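Long-range contacts in 223aa long hypothetical arylmalonate decarboxylase (Sulfolobus tokodaii, PDB 2DGD), which is probably a lyase of the arylmalonate decarboxylase family, which would release carbon dioxide from arylmalonate-like substrates, although its function has not been established by experiment: residues Cys44-Val49 against His79-Val84; Asn167-Ala172 against Glu193-Pro198; Thr115-Glu120 against Ile177-Leu182. All blocks are in the same frame, centred on the assembly; numbering follows the deposited sequence.

Interaction 1. Residues Cys44-Val49 against His79-Val84; sequences CEPENV and HKHAHV
E45 and K80 bring their CA atoms to 7.1 Å, and V49 and V84 theirs to 8.3 Å, so the loop ahead of one helix runs beside the start of another without any backbone-to-backbone bond between them. The gap is bridged by the E45 carboxylate, whose long side chain, bent at chi2 (80°), reaches across. Its OE1 grips the opposite turn at several points. H81 ND1 donates to E45 OE1 at 3.0 Å along a nearly straight line, meeting the anti lone pair of that oxygen, which lies in the imidazole plane. K80 N meets the same OE1 at 2.7 Å from above the carboxylate plane, and H81 N adds a weak third bond at 3.1 Å. An acid suits this place because one oxygen can serve both a ring N-H and the backbone N-H groups of a turn. Carboxylate and imidazole lie nearly coplanar, 27° apart, and the straight ND1 bond, with P46 over one face, would hold the ring from turning. P46 CG stands 4.0 Å from the H81 ring centroid in a CH-pi contact, a role that suits the compact, rigid CH2 groups of proline. V49 CG2 comes to H81 NE2 at 3.5 Å, and the other branch of V49, CG1, touches V84 CG2 at 4.2 Å, a small apolar patch beside the polar one. H81 is the N-cap of helix 82-88 and N48 that of helix 49-63, so the contact ties together two helix starts. F52 of helix 49-63 packs on both P46 and V84, and H79 touches E96 of helix 95-105.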
loop_
_atom_site.group_PDB
_atom_site.type_symbol
_atom_site.label_atom_id
_atom_site.label_comp_id
_atom_site.label_asym_id
_atom_site.label_seq_id
_atom_site.Cartn_x
_atom_site.Cartn_y
_atom_site.Cartn_z
ATOM N N CYS A 44 -43.175 -18.922 15.041
ATOM C CA CYS A 44 -42.464 -18.496 13.844
ATOM C C CYS A 44 -43.470 -17.858 12.885
ATOM O O CYS A 44 -43.153 -17.549 11.738
ATOM C CB CYS A 44 -41.775 -19.691 13.185
ATOM S SG CYS A 44 -40.242 -19.257 12.319
ATOM N N GLU A 45 -44.688 -17.660 13.383
ATOM C CA GLU A 45 -45.765 -17.049 12.618
ATOM C C GLU A 45 -46.686 -16.365 13.625
ATOM O O GLU A 45 -46.896 -16.869 14.724
ATOM C CB GLU A 45 -46.535 -18.112 11.843
ATOM C CG GLU A 45 -47.127 -17.599 10.547
ATOM C CD GLU A 45 -46.103 -17.522 9.427
ATOM O OE1 GLU A 45 -46.278 -16.682 8.522
ATOM O OE2 GLU A 45 -45.136 -18.311 9.440
ATOM N N PRO A 46 -47.246 -15.202 13.265
ATOM C CA PRO A 46 -48.140 -14.462 14.160
ATOM C C PRO A 46 -49.520 -15.087 14.367
ATOM O O PRO A 46 -50.209 -15.423 13.400
ATOM C CB PRO A 46 -48.227 -13.095 13.492
ATOM C CG PRO A 46 -48.170 -13.446 12.050
ATOM C CD PRO A 46 -47.050 -14.464 12.004
ATOM N N GLU A 47 -49.924 -15.242 15.627
ATOM C CA GLU A 47 -51.234 -15.804 15.928
ATOM C C GLU A 47 -52.296 -14.725 15.847
ATOM O O GLU A 47 -53.463 -15.009 15.591
ATOM C CB GLU A 47 -51.253 -16.455 17.309
ATOM C CG GLU A 47 -50.626 -17.830 17.315
ATOM C CD GLU A 47 -51.074 -18.663 18.491
ATOM O OE1 GLU A 47 -50.765 -18.281 19.643
ATOM O OE2 GLU A 47 -51.740 -19.699 18.258
ATOM N N ASN A 48 -51.892 -13.481 16.069
ATOM C CA ASN A 48 -52.826 -12.373 15.967
ATOM C C ASN A 48 -52.356 -11.520 14.790
ATOM O O ASN A 48 -51.397 -10.760 14.917
ATOM C CB ASN A 48 -52.815 -11.542 17.250
ATOM C CG ASN A 48 -54.003 -10.606 17.342
ATOM O OD1 ASN A 48 -54.481 -10.089 16.330
ATOM N ND2 ASN A 48 -54.480 -10.372 18.561
ATOM N N VAL A 49 -53.020 -11.648 13.646
ATOM C CA VAL A 49 -52.629 -10.893 12.462
ATOM C C VAL A 49 -52.736 -9.383 12.617
ATOM O O VAL A 49 -51.826 -8.655 12.215
ATOM C CB VAL A 49 -53.441 -11.332 11.229
ATOM C CG1 VAL A 49 -53.118 -10.436 10.040
ATOM C CG2 VAL A 49 -53.113 -12.773 10.888
ATOM N N HIS A 79 -43.441 -16.892 5.979
ATOM C CA HIS A 79 -43.943 -18.093 5.320
ATOM C C HIS A 79 -45.444 -18.062 5.021
ATOM O O HIS A 79 -45.862 -18.408 3.918
ATOM C CB HIS A 79 -43.604 -19.329 6.154
ATOM C CG HIS A 79 -42.168 -19.746 6.060
ATOM N ND1 HIS A 79 -41.122 -18.893 6.332
ATOM C CD2 HIS A 79 -41.605 -20.934 5.739
ATOM C CE1 HIS A 79 -39.976 -19.535 6.183
ATOM N NE2 HIS A 79 -40.242 -20.777 5.823
ATOM N N LYS A 80 -46.250 -17.641 5.991
ATOM C CA LYS A 80 -47.698 -17.587 5.795
ATOM C C LYS A 80 -48.314 -16.199 5.693
ATOM O O LYS A 80 -49.443 -16.063 5.242
ATOM C CB LYS A 80 -48.417 -18.360 6.906
ATOM C CG LYS A 80 -48.798 -19.794 6.542
ATOM C CD LYS A 80 -47.616 -20.744 6.587
ATOM C CE LYS A 80 -47.213 -21.039 8.022
ATOM N NZ LYS A 80 -48.325 -21.687 8.787
ATOM N N HIS A 81 -47.591 -15.164 6.103
ATOM C CA HIS A 81 -48.147 -13.812 6.037
ATOM C C HIS A 81 -47.327 -12.785 5.257
ATOM O O HIS A 81 -47.411 -11.585 5.518
ATOM C CB HIS A 81 -48.404 -13.295 7.451
ATOM C CG HIS A 81 -49.336 -14.158 8.242
ATOM N ND1 HIS A 81 -48.967 -15.390 8.737
ATOM C CD2 HIS A 81 -50.630 -13.982 8.595
ATOM C CE1 HIS A 81 -49.996 -15.936 9.361
ATOM N NE2 HIS A 81 -51.018 -15.102 9.289
ATOM N N ALA A 82 -46.548 -13.259 4.291
ATOM C CA ALA A 82 -45.727 -12.378 3.476
ATOM C C ALA A 82 -46.567 -11.242 2.892
ATOM O O ALA A 82 -46.112 -10.102 2.808
ATOM C CB ALA A 82 -45.065 -13.173 2.353
ATOM N N HIS A 83 -47.799 -11.558 2.505
ATOM C CA HIS A 83 -48.700 -10.568 1.922
ATOM C C HIS A 83 -49.010 -9.416 2.874
ATOM O O HIS A 83 -49.235 -8.284 2.440
ATOM C CB HIS A 83 -50.005 -11.235 1.477
ATOM C CG HIS A 83 -50.731 -11.947 2.576
ATOM N ND1 HIS A 83 -50.251 -13.099 3.165
ATOM C CD2 HIS A 83 -51.893 -11.657 3.210
ATOM C CE1 HIS A 83 -51.085 -13.485 4.116
ATOM N NE2 HIS A 83 -52.090 -12.628 4.163
ATOM N N VAL A 84 -49.032 -9.702 4.171
ATOM C CA VAL A 84 -49.307 -8.672 5.165
ATOM C C VAL A 84 -48.143 -7.691 5.194
ATOM O O VAL A 84 -48.338 -6.478 5.231
ATOM C CB VAL A 84 -49.478 -9.279 6.581
ATOM C CG1 VAL A 84 -49.697 -8.169 7.617
ATOM C CG2 VAL A 84 -50.653 -10.247 6.587
#

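Interaction 2. Residues Asn167-Ala172 against Glu193-Pro198; sequences NEVLKA and EDLDMP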
loop_
_atom_site.group_PDB
_atom_site.type_symbol
_atom_site.label_atom_id
_atom_site.label_comp_id
_atom_site.label_asym_id
_atom_site.label_seq_id
_atom_site.Cartn_x
_atom_site.Cartn_y
_atom_site.Cartn_z
ATOM N N ASN A 167 -18.622 -34.183 0.281
ATOM C CA ASN A 167 -19.110 -35.158 -0.685
ATOM C C ASN A 167 -20.471 -34.827 -1.303
ATOM O O ASN A 167 -20.655 -34.955 -2.516
ATOM C CB ASN A 167 -19.156 -36.546 -0.043
ATOM C CG ASN A 167 -19.832 -37.580 -0.943
ATOM O OD1 ASN A 167 -19.380 -37.835 -2.065
ATOM N ND2 ASN A 167 -20.927 -38.174 -0.453
ATOM N N GLU A 168 -21.427 -34.420 -0.473
ATOM C CA GLU A 168 -22.754 -34.084 -0.968
ATOM C C GLU A 168 -22.761 -32.673 -1.547
ATOM O O GLU A 168 -23.293 -32.438 -2.635
ATOM C CB GLU A 168 -23.784 -34.121 0.150
ATOM C CG GLU A 168 -23.750 -35.313 1.058
ATOM C CD GLU A 168 -24.779 -35.153 2.170
ATOM O OE1 GLU A 168 -24.667 -34.167 2.943
ATOM O OE2 GLU A 168 -25.706 -35.997 2.264
ATOM N N VAL A 169 -22.187 -31.731 -0.799
ATOM C CA VAL A 169 -22.151 -30.339 -1.226
ATOM C C VAL A 169 -21.697 -30.208 -2.668
ATOM O O VAL A 169 -22.242 -29.396 -3.420
ATOM C CB VAL A 169 -21.222 -29.490 -0.328
ATOM C CG1 VAL A 169 -20.999 -28.123 -0.954
ATOM C CG2 VAL A 169 -21.841 -29.322 1.045
ATOM N N LEU A 170 -20.707 -31.014 -3.049
ATOM C CA LEU A 170 -20.168 -30.986 -4.405
ATOM C C LEU A 170 -21.159 -31.464 -5.436
ATOM O O LEU A 170 -20.916 -31.339 -6.626
ATOM C CB LEU A 170 -18.899 -31.831 -4.499
ATOM C CG LEU A 170 -17.704 -31.269 -3.733
ATOM C CD1 LEU A 170 -16.496 -32.153 -3.971
ATOM C CD2 LEU A 170 -17.417 -29.840 -4.184
ATOM N N LYS A 171 -22.273 -32.020 -4.977
ATOM C CA LYS A 171 -23.302 -32.502 -5.886
ATOM C C LYS A 171 -24.330 -31.415 -6.168
ATOM O O LYS A 171 -25.173 -31.562 -7.047
ATOM C CB LYS A 171 -24.020 -33.714 -5.293
ATOM C CG LYS A 171 -23.157 -34.942 -5.126
ATOM C CD LYS A 171 -23.920 -35.993 -4.352
ATOM C CE LYS A 171 -23.127 -37.268 -4.194
ATOM N NZ LYS A 171 -23.885 -38.187 -3.306
ATOM N N ALA A 172 -24.262 -30.322 -5.419
ATOM C CA ALA A 172 -25.210 -29.226 -5.584
ATOM C C ALA A 172 -24.732 -28.180 -6.586
ATOM O O ALA A 172 -23.572 -28.181 -7.000
ATOM C CB ALA A 172 -25.476 -28.566 -4.228
ATOM N N GLU A 193 -14.971 -19.600 -2.630
ATOM C CA GLU A 193 -13.683 -19.819 -3.258
ATOM C C GLU A 193 -13.332 -21.298 -3.279
ATOM O O GLU A 193 -12.938 -21.835 -4.308
ATOM C CB GLU A 193 -12.584 -19.086 -2.501
ATOM C CG GLU A 193 -12.401 -17.639 -2.848
ATOM C CD GLU A 193 -11.323 -17.013 -1.997
ATOM O OE1 GLU A 193 -10.188 -17.550 -1.996
ATOM O OE2 GLU A 193 -11.608 -15.995 -1.324
ATOM N N ASP A 194 -13.476 -21.948 -2.133
ATOM C CA ASP A 194 -13.129 -23.350 -1.999
ATOM C C ASP A 194 -14.016 -24.336 -2.746
ATOM O O ASP A 194 -13.516 -25.276 -3.374
ATOM C CB ASP A 194 -13.072 -23.706 -0.513
ATOM C CG ASP A 194 -11.999 -22.925 0.227
ATOM O OD1 ASP A 194 -11.975 -22.955 1.474
ATOM O OD2 ASP A 194 -11.166 -22.277 -0.443
ATOM N N LEU A 195 -15.327 -24.132 -2.689
ATOM C CA LEU A 195 -16.254 -25.037 -3.355
ATOM C C LEU A 195 -16.451 -24.718 -4.833
ATOM O O LEU A 195 -17.001 -25.524 -5.578
ATOM C CB LEU A 195 -17.608 -25.009 -2.650
ATOM C CG LEU A 195 -17.620 -25.382 -1.172
ATOM C CD1 LEU A 195 -19.037 -25.290 -0.662
ATOM C CD2 LEU A 195 -17.079 -26.785 -0.977
ATOM N N ASP A 196 -16.005 -23.543 -5.252
ATOM C CA ASP A 196 -16.145 -23.123 -6.640
ATOM C C ASP A 196 -17.596 -23.185 -7.119
ATOM O O ASP A 196 -17.893 -23.741 -8.169
ATOM C CB ASP A 196 -15.268 -23.982 -7.554
ATOM C CG ASP A 196 -15.300 -23.509 -9.006
ATOM O OD1 ASP A 196 -14.781 -24.231 -9.889
ATOM O OD2 ASP A 196 -15.844 -22.411 -9.270
HETATM N N MSE A 197 -18.498 -22.613 -6.339
HETATM C CA MSE A 197 -19.916 -22.573 -6.682
HETATM C C MSE A 197 -20.530 -21.467 -5.848
HETATM O O MSE A 197 -19.987 -21.087 -4.812
HETATM C CB MSE A 197 -20.600 -23.899 -6.354
HETATM C CG MSE A 197 -20.579 -24.259 -4.874
HETATM SE SE MSE A 197 -21.703 -25.765 -4.424
HETATM C CE MSE A 197 -20.442 -27.186 -4.894
ATOM N N PRO A 198 -21.665 -20.921 -6.286
ATOM C CA PRO A 198 -22.247 -19.855 -5.471
ATOM C C PRO A 198 -22.667 -20.338 -4.080
ATOM O O PRO A 198 -23.263 -21.403 -3.926
ATOM C CB PRO A 198 -23.424 -19.373 -6.321
ATOM C CG PRO A 198 -23.791 -20.576 -7.119
ATOM C CD PRO A 198 -22.458 -21.154 -7.502
#
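V169 and L195 meet through their branches, V169 CG1 lying 3.5 Å from L195 CD1 with the two side chains crossing at about a right angle. This contact is wholly apolar, and L170 extends it through CD2, which approaches L195 CD2 at 4.4 Å. M197, a selenomethionine in the crystal, contributes the second group of contacts. Its chi1 of 62° sets CG between the backbone N and the carbonyl carbon, and the bend at chi3 turns CE to the opposite turn, where it lies 4.1 Å from V169 CG1 and 3.8 Å from L170 CA. A long, flexible chain suits a place where the terminal methyl must settle against a side chain and the backbone together. The third kind is backbone bonding within one segment: A172 N donates to V169 O, closing a type I turn, and the same V169 O lies beside M197 CE. V162 and V175 pack on both V169 and L195, and L170 touches K215 of a second subunit. The contact thus packs the turn that leads into strand 174-177 against the end of helix 187-195 in a beta-alpha-beta unit completed by parallel strand 199-201, as in the alpha/beta domains of the aspartate/glutamate racemase superfamily.

Interaction 3. Residues Thr115-Glu120 against Ile177-Leu182; sequences TPYIKE and IACTAL
Y117 and P116 close on C179 together, the tyrosine with its hydroxyl end and the proline with its ring. C179 CB sits 3.4 Å from Y117 OH and 3.7 Å from P116 CG. The tyrosine ring is tilted to the cysteine: C179 SG lies oblique to it, 5.2 Å from the centroid and 66° off the normal, with Y117 CE1 at 4.1 Å as its nearest ring carbon. SG takes this place because it is anti to the backbone N (chi1 -152°). Within its own segment the Y117 ring is backed by P116, whose CD lies over the ring centre, and it also makes a cation-pi contact with R121. Proline, stiff and apolar, also offers CB to L182 CD1 at 4.0 Å, while the small A178 lets T115 come close, T115 CG2 lying 4.3 Å from A178 CB. An alanine in place of Y117 would probably open a gap beside C179 CB and SG and leave R121 without its cation-pi partner. T115 OG1 accepts from Y117 N in an ST turn that holds the backbone just before the tyrosine side chain, and also bonds T122 OG1. Both segments begin at the C-terminal ends of adjacent parallel strands, 110-115 and 174-177, the usual place for active sites in such folds, though a role for C179 is not established here. I150 of helix 147-151 covers P116 and L182, and E202, at the start of helix 202-214, accepts from C179 N.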
loop_
_atom_site.group_PDB
_atom_site.type_symbol
_atom_site.label_atom_id
_atom_site.label_comp_id
_atom_site.label_asym_id
_atom_site.label_seq_id
_atom_site.Cartn_x
_atom_site.Cartn_y
_atom_site.Cartn_z
ATOM N N THR A 115 -28.021 -24.622 8.031
ATOM C CA THR A 115 -28.810 -23.781 8.933
ATOM C C THR A 115 -28.211 -23.770 10.341
ATOM O O THR A 115 -27.300 -24.537 10.651
ATOM C CB THR A 115 -30.276 -24.272 9.069
ATOM O OG1 THR A 115 -30.342 -25.298 10.062
ATOM C CG2 THR A 115 -30.787 -24.830 7.765
ATOM N N PRO A 116 -28.702 -22.876 11.205
ATOM C CA PRO A 116 -28.163 -22.838 12.562
ATOM C C PRO A 116 -29.122 -23.546 13.524
ATOM O O PRO A 116 -28.829 -23.702 14.705
ATOM C CB PRO A 116 -28.073 -21.345 12.833
ATOM C CG PRO A 116 -29.327 -20.846 12.203
ATOM C CD PRO A 116 -29.409 -21.620 10.888
ATOM N N TYR A 117 -30.257 -23.989 12.987
ATOM C CA TYR A 117 -31.313 -24.645 13.759
ATOM C C TYR A 117 -31.074 -26.094 14.164
ATOM O O TYR A 117 -30.063 -26.702 13.821
ATOM C CB TYR A 117 -32.627 -24.600 12.981
ATOM C CG TYR A 117 -32.881 -23.306 12.258
ATOM C CD1 TYR A 117 -32.910 -22.096 12.943
ATOM C CD2 TYR A 117 -33.109 -23.292 10.885
ATOM C CE1 TYR A 117 -33.163 -20.901 12.281
ATOM C CE2 TYR A 117 -33.363 -22.109 10.210
ATOM C CZ TYR A 117 -33.391 -20.915 10.911
ATOM O OH TYR A 117 -33.672 -19.746 10.240
ATOM N N ILE A 118 -32.056 -26.639 14.878
ATOM C CA ILE A 118 -32.019 -28.018 15.341
ATOM C C ILE A 118 -32.835 -28.888 14.391
ATOM O O ILE A 118 -33.768 -28.408 13.755
ATOM C CB ILE A 118 -32.602 -28.139 16.765
ATOM C CG1 ILE A 118 -33.984 -27.488 16.813
ATOM C CG2 ILE A 118 -31.666 -27.496 17.776
ATOM C CD1 ILE A 118 -34.648 -27.583 18.167
ATOM N N LYS A 119 -32.477 -30.167 14.318
ATOM C CA LYS A 119 -33.117 -31.150 13.434
ATOM C C LYS A 119 -34.505 -30.829 12.895
ATOM O O LYS A 119 -34.695 -30.713 11.682
ATOM C CB LYS A 119 -33.157 -32.533 14.105
ATOM C CG LYS A 119 -31.819 -33.273 14.118
ATOM C CD LYS A 119 -31.994 -34.763 14.432
ATOM C CE LYS A 119 -30.656 -35.515 14.366
ATOM N NZ LYS A 119 -30.770 -36.998 14.588
ATOM N N GLU A 120 -35.469 -30.703 13.798
ATOM C CA GLU A 120 -36.855 -30.429 13.438
ATOM C C GLU A 120 -36.988 -29.232 12.516
ATOM O O GLU A 120 -37.459 -29.354 11.392
ATOM C CB GLU A 120 -37.681 -30.197 14.704
ATOM C CG GLU A 120 -37.574 -31.325 15.748
ATOM C CD GLU A 120 -36.123 -31.670 16.128
ATOM O OE1 GLU A 120 -35.373 -30.752 16.537
ATOM O OE2 GLU A 120 -35.734 -32.860 16.015
ATOM N N ILE A 177 -27.223 -20.759 3.037
ATOM C CA ILE A 177 -27.095 -20.728 4.490
ATOM C C ILE A 177 -28.212 -19.856 5.046
ATOM O O ILE A 177 -28.204 -18.637 4.871
ATOM C CB ILE A 177 -25.721 -20.168 4.915
ATOM C CG1 ILE A 177 -24.613 -21.042 4.333
ATOM C CG2 ILE A 177 -25.597 -20.165 6.422
ATOM C CD1 ILE A 177 -23.221 -20.501 4.561
ATOM N N ALA A 178 -29.168 -20.489 5.720
ATOM C CA ALA A 178 -30.328 -19.795 6.280
ATOM C C ALA A 178 -30.104 -19.001 7.567
ATOM O O ALA A 178 -29.143 -19.226 8.293
ATOM C CB ALA A 178 -31.457 -20.792 6.489
ATOM N N CYS A 179 -31.025 -18.074 7.816
ATOM C CA CYS A 179 -31.057 -17.193 8.988
ATOM C C CYS A 179 -30.161 -15.962 8.904
ATOM O O CYS A 179 -28.956 -16.059 8.650
ATOM C CB CYS A 179 -30.746 -17.958 10.284
ATOM S SG CYS A 179 -31.525 -17.195 11.753
ATOM N N THR A 180 -30.771 -14.801 9.135
ATOM C CA THR A 180 -30.072 -13.532 9.084
ATOM C C THR A 180 -29.305 -13.231 10.356
ATOM O O THR A 180 -28.580 -12.241 10.414
ATOM C CB THR A 180 -31.042 -12.372 8.828
ATOM O OG1 THR A 180 -31.988 -12.297 9.901
ATOM C CG2 THR A 180 -31.769 -12.569 7.516
ATOM N N ALA A 181 -29.461 -14.074 11.374
ATOM C CA ALA A 181 -28.744 -13.868 12.641
ATOM C C ALA A 181 -27.268 -14.268 12.503
ATOM O O ALA A 181 -26.417 -13.818 13.267
ATOM C CB ALA A 181 -29.394 -14.662 13.752
ATOM N N LEU A 182 -26.974 -15.122 11.526
ATOM C CA LEU A 182 -25.609 -15.550 11.277
ATOM C C LEU A 182 -24.858 -14.479 10.499
ATOM O O LEU A 182 -25.370 -13.933 9.522
ATOM C CB LEU A 182 -25.599 -16.839 10.457
ATOM C CG LEU A 182 -25.946 -18.169 11.128
ATOM C CD1 LEU A 182 -25.978 -19.268 10.070
ATOM C CD2 LEU A 182 -24.925 -18.497 12.214
#

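Interactions 2 and 3 both sit at the ends of the same four-stranded parallel sheet and share the neighbourhood of strand 174-177: the former lies where the chain enters that strand, the latter where it leaves. Interaction 1 stands apart, beside the three-stranded sheet, and its centre is about 34 Å from that of interaction 2, on the opposite side of the chain's centre. Chemistry follows position. Interaction 1, only partly buried, relies chiefly on a carboxylate bonded to imidazole and backbone N-H groups. Interactions 2 and 3 are buried and rely on apolar contact, but interaction 2 borders a second subunit, whereas interaction 3 lies nearest the chain's centre and adds an aromatic ring and a cysteine sulfur.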